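Local coordinates for mandelate racemase / muconate lactonizing enzyme, C-terminal domain protein (Pseudovibrio sp. JE062, PDB 4JHM), which is of unassigned function but belongs to the enolase superfamily, joining a mandelate racemase-type N-terminal domain to a TIM-barrel-like C-terminal domain, at residues Gln205-Ala210 with Gln234-Asn239; Asp241-Ser246 with Trp266-Gln271. All blocks are in the same frame, centred on the assembly; numbering follows the deposited sequence.

Contact 1 (Gln205-Ala210 with Gln234-Asn239); sequences QAMKMA and QRLVAN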
ATOM      1  N   GLN A 205      15.522 -20.082  11.013  1.00 67.42           N
ATOM      2  CA  GLN A 205      16.417 -20.093  12.161  1.00 67.43           C
ATOM      3  C   GLN A 205      16.472 -18.708  12.798  1.00 67.87           C
ATOM      4  O   GLN A 205      16.432 -18.572  14.019  1.00 78.21           O
ATOM      5  CB  GLN A 205      17.821 -20.545  11.735  1.00 69.01           C
ATOM      6  CG  GLN A 205      17.889 -22.020  11.359  1.00 72.24           C
ATOM      7  CD  GLN A 205      19.152 -22.404  10.606  1.00 73.93           C
ATOM      8  OE1 GLN A 205      20.125 -21.647  10.544  1.00 71.55           O
ATOM      9  NE2 GLN A 205      19.140 -23.596  10.026  1.00 78.59           N
ATOM     10  N   ALA A 206      16.559 -17.681  11.963  1.00 66.37           N
ATOM     11  CA  ALA A 206      16.643 -16.318  12.448  1.00 63.87           C
ATOM     12  C   ALA A 206      15.444 -16.016  13.324  1.00 61.58           C
ATOM     13  O   ALA A 206      15.588 -15.495  14.424  1.00 61.41           O
ATOM     14  CB  ALA A 206      16.700 -15.347  11.282  1.00 69.52           C
HETATM   15  N   MSE A 207      14.259 -16.358  12.835  1.00 62.99           N
HETATM   16  CA  MSE A 207      13.030 -16.104  13.579  1.00 63.12           C
HETATM   17  C   MSE A 207      12.988 -16.914  14.843  1.00 59.49           C
HETATM   18  O   MSE A 207      12.500 -16.453  15.862  1.00 62.74           O
HETATM   19  CB  MSE A 207      11.815 -16.423  12.717  1.00 65.07           C
HETATM   20  CG  MSE A 207      10.517 -16.146  13.477  1.00 70.48           C
HETATM   21 SE   MSE A 207      10.283 -14.218  13.821  1.00 75.03          SE
HETATM   22  CE  MSE A 207       9.649 -13.716  12.030  1.00 67.50           C
ATOM     23  N   LYS A 208      13.502 -18.132  14.801  1.00 61.41           N
ATOM     24  CA  LYS A 208      13.473 -18.987  15.973  1.00 62.96           C
ATOM     25  C   LYS A 208      14.333 -18.393  17.093  1.00 65.03           C
ATOM     26  O   LYS A 208      13.918 -18.337  18.252  1.00 61.74           O
ATOM     27  CB  LYS A 208      13.965 -20.386  15.611  1.00 67.27           C
ATOM     28  CG  LYS A 208      13.253 -21.498  16.358  1.00 72.97           C
ATOM     29  CD  LYS A 208      12.141 -22.114  15.528  1.00 77.63           C
ATOM     30  CE  LYS A 208      12.692 -23.104  14.513  1.00 81.79           C
ATOM     31  NZ  LYS A 208      11.627 -24.003  13.981  1.00 86.02           N
HETATM   32  N   MSE A 209      15.531 -17.943  16.734  1.00 68.93           N
HETATM   33  CA  MSE A 209      16.475 -17.391  17.707  1.00 71.21           C
HETATM   34  C   MSE A 209      15.975 -16.095  18.269  1.00 67.68           C
HETATM   35  O   MSE A 209      16.161 -15.812  19.453  1.00 62.03           O
HETATM   36  CB  MSE A 209      17.821 -17.154  17.029  1.00 72.55           C
HETATM   37  CG  MSE A 209      18.813 -16.410  17.921  1.00 78.06           C
HETATM   38 SE   MSE A 209      19.525 -17.555  19.368  1.00 85.77          SE
HETATM   39  CE  MSE A 209      20.135 -19.095  18.304  1.00 76.16           C
ATOM     40  N   ALA A 210      15.339 -15.292  17.420  1.00 67.39           N
ATOM     41  CA  ALA A 210      14.866 -13.968  17.818  1.00 64.61           C
ATOM     42  C   ALA A 210      13.761 -14.084  18.859  1.00 66.54           C
ATOM     43  O   ALA A 210      13.794 -13.405  19.889  1.00 64.66           O
ATOM     44  CB  ALA A 210      14.376 -13.199  16.606  1.00 60.81           C
ATOM     45  N   GLN A 234      12.401  -7.299   7.480  1.00 52.93           N
ATOM     46  CA  GLN A 234      11.104  -6.678   7.733  1.00 53.04           C
ATOM     47  C   GLN A 234      10.240  -7.541   8.642  1.00 53.30           C
ATOM     48  O   GLN A 234       9.547  -7.026   9.527  1.00 51.42           O
ATOM     49  CB  GLN A 234      10.363  -6.415   6.421  1.00 51.82           C
ATOM     50  CG  GLN A 234      10.927  -5.248   5.627  1.00 56.62           C
ATOM     51  CD  GLN A 234      10.142  -4.969   4.357  1.00 57.67           C
ATOM     52  OE1 GLN A 234       9.912  -5.865   3.554  1.00 61.92           O
ATOM     53  NE2 GLN A 234       9.737  -3.719   4.169  1.00 57.24           N
ATOM     54  N   ARG A 235      10.298  -8.853   8.427  1.00 52.37           N
ATOM     55  CA  ARG A 235       9.447  -9.797   9.150  1.00 51.21           C
ATOM     56  C   ARG A 235       9.963 -10.044  10.576  1.00 50.67           C
ATOM     57  O   ARG A 235       9.176 -10.172  11.516  1.00 43.64           O
ATOM     58  CB  ARG A 235       9.327 -11.093   8.344  1.00 51.17           C
ATOM     59  CG  ARG A 235       8.973 -12.332   9.144  1.00 52.71           C
ATOM     60  CD  ARG A 235       8.937 -13.562   8.252  1.00 53.99           C
ATOM     61  NE  ARG A 235       7.570 -13.974   7.942  1.00 54.59           N
ATOM     62  CZ  ARG A 235       6.987 -15.048   8.456  1.00 56.36           C
ATOM     63  NH1 ARG A 235       5.743 -15.343   8.131  1.00 55.02           N
ATOM     64  NH2 ARG A 235       7.651 -15.832   9.299  1.00 63.28           N
ATOM     65  N   LEU A 236      11.282 -10.084  10.745  1.00 51.01           N
ATOM     66  CA  LEU A 236      11.868 -10.143  12.091  1.00 53.31           C
ATOM     67  C   LEU A 236      11.483  -8.928  12.939  1.00 53.46           C
ATOM     68  O   LEU A 236      11.066  -9.071  14.090  1.00 50.38           O
ATOM     69  CB  LEU A 236      13.392 -10.240  12.017  1.00 53.11           C
ATOM     70  CG  LEU A 236      13.938 -11.613  11.636  1.00 53.05           C
ATOM     71  CD1 LEU A 236      15.445 -11.548  11.453  1.00 54.10           C
ATOM     72  CD2 LEU A 236      13.557 -12.638  12.689  1.00 49.96           C
ATOM     73  N   VAL A 237      11.635  -7.736  12.366  1.00 55.05           N
ATOM     74  CA  VAL A 237      11.298  -6.493  13.054  1.00 53.60           C
ATOM     75  C   VAL A 237       9.791  -6.349  13.263  1.00 52.09           C
ATOM     76  O   VAL A 237       9.345  -5.710  14.217  1.00 52.22           O
ATOM     77  CB  VAL A 237      11.819  -5.263  12.277  1.00 53.61           C
ATOM     78  CG1 VAL A 237      11.224  -3.976  12.827  1.00 50.54           C
ATOM     79  CG2 VAL A 237      13.340  -5.209  12.335  1.00 55.98           C
ATOM     80  N   ALA A 238       9.003  -6.942  12.378  1.00 49.95           N
ATOM     81  CA  ALA A 238       7.558  -6.754  12.439  1.00 49.46           C
ATOM     82  C   ALA A 238       6.889  -7.749  13.378  1.00 50.13           C
ATOM     83  O   ALA A 238       5.770  -7.515  13.825  1.00 51.85           O
ATOM     84  CB  ALA A 238       6.951  -6.852  11.049  1.00 46.23           C
ATOM     85  N   ASN A 239       7.568  -8.852  13.678  1.00 51.92           N
ATOM     86  CA  ASN A 239       6.957  -9.917  14.466  1.00 55.21           C
ATOM     87  C   ASN A 239       7.614 -10.178  15.824  1.00 57.13           C
ATOM     88  O   ASN A 239       7.240 -11.123  16.514  1.00 59.95           O
ATOM     89  CB  ASN A 239       6.902 -11.210  13.655  1.00 59.18           C
ATOM     90  CG  ASN A 239       5.849 -11.170  12.571  1.00 59.48           C
ATOM     91  OD1 ASN A 239       4.717 -11.601  12.775  1.00 68.22           O
ATOM     92  ND2 ASN A 239       6.210 -10.636  11.416  1.00 60.77           N
TER
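The helical segments 205-210 and 234-239 run in nearly the same direction. Their axes are 24° apart and approach to 10.4 Å. M207 and L236 are the nearest pair, with their CA atoms 6.3 Å apart. L236 reaches the first helix with both of its methyls. CD1 meets A206 CB at 4.0 Å. CD2 lies close to the backbone of M207, 3.6 Å from M207 CA, and also touches A210 CB. The two helices, 203-215 and 230-239, are neighbours in the outer layer of the C-terminal barrel domain, and strand 220-222 lies between them in the chain. M207 is a selenomethionine. Its CG is anti to the backbone N (chi1 -179°), and its chain then bends at chi2 and chi3. It slides past L236 in the opposite direction, with SE 3.8 Å from L236 CD2. The terminal CE meets R235 CG at 3.3 Å, where the two side chains cross at about a right angle. CE also touches N239 CB. N239 ND2 donates to R235 O at 3.0 Å, in the carbonyl plane and on a lone pair. The R235 guanidinium forms a salt bridge with D241 of the second subunit, and M207 packs on that same residue.

Contact 2 (Asp241-Ser246 with Trp266-Gln271); sequences DLEISS and WSDVRQ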
ATOM      1  N   ASP A 241       9.814  -7.877  19.308  1.00 65.55           N
ATOM      2  CA  ASP A 241      10.173  -6.593  19.901  1.00 65.86           C
ATOM      3  C   ASP A 241      11.684  -6.496  20.097  1.00 67.08           C
ATOM      4  O   ASP A 241      12.203  -5.497  20.594  1.00 70.26           O
ATOM      5  CB  ASP A 241       9.437  -6.411  21.228  1.00 63.63           C
ATOM      6  CG  ASP A 241       7.934  -6.302  21.045  1.00 69.88           C
ATOM      7  OD1 ASP A 241       7.489  -5.982  19.919  1.00 78.24           O
ATOM      8  OD2 ASP A 241       7.196  -6.535  22.024  1.00 71.99           O
ATOM      9  N   LEU A 242      12.386  -7.544  19.687  1.00 64.89           N
ATOM     10  CA  LEU A 242      13.830  -7.604  19.810  1.00 61.06           C
ATOM     11  C   LEU A 242      14.486  -6.662  18.805  1.00 61.12           C
ATOM     12  O   LEU A 242      14.110  -6.638  17.632  1.00 63.93           O
ATOM     13  CB  LEU A 242      14.293  -9.038  19.551  1.00 60.49           C
ATOM     14  CG  LEU A 242      15.786  -9.333  19.660  1.00 58.49           C
ATOM     15  CD1 LEU A 242      16.212  -9.309  21.117  1.00 58.57           C
ATOM     16  CD2 LEU A 242      16.099 -10.677  19.021  1.00 58.42           C
ATOM     17  N   GLU A 243      15.467  -5.892  19.262  1.00 57.22           N
ATOM     18  CA  GLU A 243      16.236  -5.030  18.368  1.00 58.30           C
ATOM     19  C   GLU A 243      16.943  -5.876  17.306  1.00 60.29           C
ATOM     20  O   GLU A 243      17.704  -6.786  17.638  1.00 56.84           O
ATOM     21  CB  GLU A 243      17.257  -4.212  19.170  1.00 62.59           C
ATOM     22  CG  GLU A 243      18.095  -3.231  18.354  1.00 63.48           C
ATOM     23  CD  GLU A 243      18.948  -2.322  19.227  1.00 62.91           C
ATOM     24  OE1 GLU A 243      18.835  -2.415  20.469  1.00 63.74           O
ATOM     25  OE2 GLU A 243      19.732  -1.516  18.675  1.00 56.21           O
ATOM     26  N   ILE A 244      16.676  -5.586  16.034  1.00 59.94           N
ATOM     27  CA  ILE A 244      17.315  -6.295  14.927  1.00 59.40           C
ATOM     28  C   ILE A 244      18.252  -5.350  14.188  1.00 60.64           C
ATOM     29  O   ILE A 244      17.817  -4.314  13.682  1.00 61.33           O
ATOM     30  CB  ILE A 244      16.274  -6.838  13.934  1.00 59.35           C
ATOM     31  CG1 ILE A 244      15.236  -7.695  14.664  1.00 62.40           C
ATOM     32  CG2 ILE A 244      16.948  -7.636  12.832  1.00 57.35           C
ATOM     33  CD1 ILE A 244      15.823  -8.829  15.474  1.00 63.38           C
ATOM     34  N   SER A 245      19.533  -5.707  14.122  1.00 56.12           N
ATOM     35  CA  SER A 245      20.541  -4.821  13.552  1.00 57.38           C
ATOM     36  C   SER A 245      21.201  -5.432  12.320  1.00 57.34           C
ATOM     37  O   SER A 245      21.243  -6.646  12.176  1.00 59.80           O
ATOM     38  CB  SER A 245      21.599  -4.500  14.601  1.00 58.02           C
ATOM     39  OG  SER A 245      22.202  -3.246  14.343  1.00 63.21           O
ATOM     40  N   SER A 246      21.715  -4.584  11.431  1.00 61.20           N
ATOM     41  CA  SER A 246      22.364  -5.063  10.207  1.00 64.86           C
ATOM     42  C   SER A 246      23.784  -5.528  10.499  1.00 63.19           C
ATOM     43  O   SER A 246      24.268  -5.397  11.622  1.00 61.03           O
ATOM     44  CB  SER A 246      22.392  -3.968   9.132  1.00 66.31           C
ATOM     45  OG  SER A 246      23.342  -2.955   9.437  1.00 65.10           O
ATOM     46  N   TRP A 266      15.089  -2.282   9.837  1.00 50.56           N
ATOM     47  CA  TRP A 266      15.979  -2.234  10.993  1.00 50.18           C
ATOM     48  C   TRP A 266      15.338  -1.622  12.230  1.00 52.56           C
ATOM     49  O   TRP A 266      14.481  -0.745  12.129  1.00 55.31           O
ATOM     50  CB  TRP A 266      17.200  -1.387  10.665  1.00 53.48           C
ATOM     51  CG  TRP A 266      17.995  -1.828   9.479  1.00 55.52           C
ATOM     52  CD1 TRP A 266      18.059  -3.079   8.945  1.00 57.16           C
ATOM     53  CD2 TRP A 266      18.887  -1.017   8.710  1.00 55.37           C
ATOM     54  NE1 TRP A 266      18.921  -3.091   7.873  1.00 60.11           N
ATOM     55  CE2 TRP A 266      19.443  -1.835   7.712  1.00 56.37           C
ATOM     56  CE3 TRP A 266      19.261   0.327   8.763  1.00 56.09           C
ATOM     57  CZ2 TRP A 266      20.353  -1.356   6.779  1.00 55.92           C
ATOM     58  CZ3 TRP A 266      20.161   0.800   7.834  1.00 56.18           C
ATOM     59  CH2 TRP A 266      20.699  -0.039   6.858  1.00 57.92           C
ATOM     60  N   SER A 267      15.793  -2.062  13.399  1.00 55.51           N
ATOM     61  CA  SER A 267      15.436  -1.424  14.672  1.00 53.94           C
ATOM     62  C   SER A 267      16.460  -0.347  15.043  1.00 55.18           C
ATOM     63  O   SER A 267      16.219   0.485  15.918  1.00 61.68           O
ATOM     64  CB  SER A 267      15.381  -2.462  15.783  1.00 54.41           C
ATOM     65  OG  SER A 267      14.610  -3.578  15.394  1.00 60.30           O
ATOM     66  N   ASP A 268      17.611  -0.383  14.382  1.00 56.74           N
ATOM     67  CA  ASP A 268      18.632   0.651  14.525  1.00 57.44           C
ATOM     68  C   ASP A 268      19.356   0.782  13.198  1.00 61.24           C
ATOM     69  O   ASP A 268      18.921   0.222  12.190  1.00 65.03           O
ATOM     70  CB  ASP A 268      19.624   0.299  15.639  1.00 56.59           C
ATOM     71  CG  ASP A 268      20.344  -1.024  15.403  1.00 59.96           C
ATOM     72  OD1 ASP A 268      20.610  -1.382  14.232  1.00 60.01           O
ATOM     73  OD2 ASP A 268      20.654  -1.710  16.402  1.00 61.55           O
ATOM     74  N   VAL A 269      20.452   1.527  13.181  1.00 58.56           N
ATOM     75  CA  VAL A 269      21.326   1.508  12.018  1.00 57.57           C
ATOM     76  C   VAL A 269      22.743   1.305  12.503  1.00 58.36           C
ATOM     77  O   VAL A 269      23.131   1.821  13.549  1.00 70.76           O
ATOM     78  CB  VAL A 269      21.179   2.764  11.128  1.00 57.08           C
ATOM     79  CG1 VAL A 269      20.315   3.810  11.806  1.00 63.59           C
ATOM     80  CG2 VAL A 269      22.539   3.328  10.734  1.00 56.30           C
ATOM     81  N   ARG A 270      23.500   0.518  11.754  1.00 53.43           N
ATOM     82  CA  ARG A 270      24.838   0.145  12.160  1.00 52.70           C
ATOM     83  C   ARG A 270      25.801   0.483  11.045  1.00 52.55           C
ATOM     84  O   ARG A 270      25.739  -0.092   9.963  1.00 49.92           O
ATOM     85  CB  ARG A 270      24.896  -1.342  12.488  1.00 52.33           C
ATOM     86  CG  ARG A 270      26.306  -1.899  12.612  1.00 60.62           C
ATOM     87  CD  ARG A 270      26.261  -3.377  12.954  1.00 64.13           C
ATOM     88  NE  ARG A 270      25.271  -3.603  14.001  1.00 64.87           N
ATOM     89  CZ  ARG A 270      25.486  -3.362  15.287  1.00 65.02           C
ATOM     90  NH1 ARG A 270      26.667  -2.909  15.687  1.00 66.03           N
ATOM     91  NH2 ARG A 270      24.522  -3.573  16.173  1.00 67.25           N
ATOM     92  N   GLN A 271      26.680   1.435  11.318  1.00 55.03           N
ATOM     93  CA  GLN A 271      27.657   1.873  10.348  1.00 57.88           C
ATOM     94  C   GLN A 271      28.998   1.977  11.026  1.00 64.04           C
ATOM     95  O   GLN A 271      29.087   2.023  12.251  1.00 69.12           O
ATOM     96  CB  GLN A 271      27.287   3.239   9.790  1.00 59.44           C
ATOM     97  CG  GLN A 271      25.997   3.262   9.000  1.00 63.43           C
ATOM     98  CD  GLN A 271      26.176   2.743   7.594  1.00 66.05           C
ATOM     99  OE1 GLN A 271      26.379   1.551   7.386  1.00 68.87           O
ATOM    100  NE2 GLN A 271      26.099   3.643   6.616  1.00 64.81           N
TER
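Segments 241-246 and 266-271 meet in the wall of the C-terminal barrel, where I244 of strand 243-245 is hydrogen-bonded to S267. The two segments run in roughly the same direction. The nearest CA pairs are E243 with S267 and S246 with R270. I244 is held through both of its backbone polar atoms. Its N donates to S267 OG at 3.0 Å, almost straight at 175°. Its O accepts from S267 N. S267 therefore gives I244 one side-chain acceptor and one backbone donor.

The next group of contacts is polar. S245 OG donates to D268 OD1, though the modelled 2.5 Å between these two oxygens is doubtfully short. S245 OG also accepts from R270 NH2 at 3.0 Å, with the oxygen tilted out of the guanidinium plane, and more weakly from R270 NE. The R270 chain bends at chi3 (-45°), which turns NE towards the serine. As modelled, the hydroxyl sits between the D268 carboxylate and the R270 guanidinium, and all three residues are buried. E243 is extended beyond CG and brings OE2 to 2.5 Å from D268 OD2. The two carboxylate planes are 72° apart. Beside them, E243 CG rests against S267 CB at 3.8 Å.

S246 CB approaches the W266 ring obliquely, 3.8 Å from W266 NE1, and S246 OG is as far from R270 CB.

Strand 220-222 flanks 241-246: L221 makes backbone hydrogen bonds with E243 and S245. Beyond 266-271, V269 makes backbone hydrogen bonds with N295, and Q271 with Q299. Helix 230-239 covers I244 and S267, while helix 254-262 packs on W266 and V269.

Contact 1 comes first along the chain. From helix 203-215 the chain passes through strand 220-222 to helix 230-239, and contact 1 closes this loop by joining the two helices. A short turn then leads to strand 243-245. Contact 2 closes the following loop, which runs through helix 254-262 to 266-271. The two loops are in series and neither encloses the other. The centres of contact 1 and contact 2 are about 12 Å apart. V237 bridges them, its CG2 packing on I244 CB and S267 OG, while A210 O touches L242 CD2. Contact 1 therefore ties outer helices together, and contact 2 ties neighbouring parts of the barrel wall beneath them.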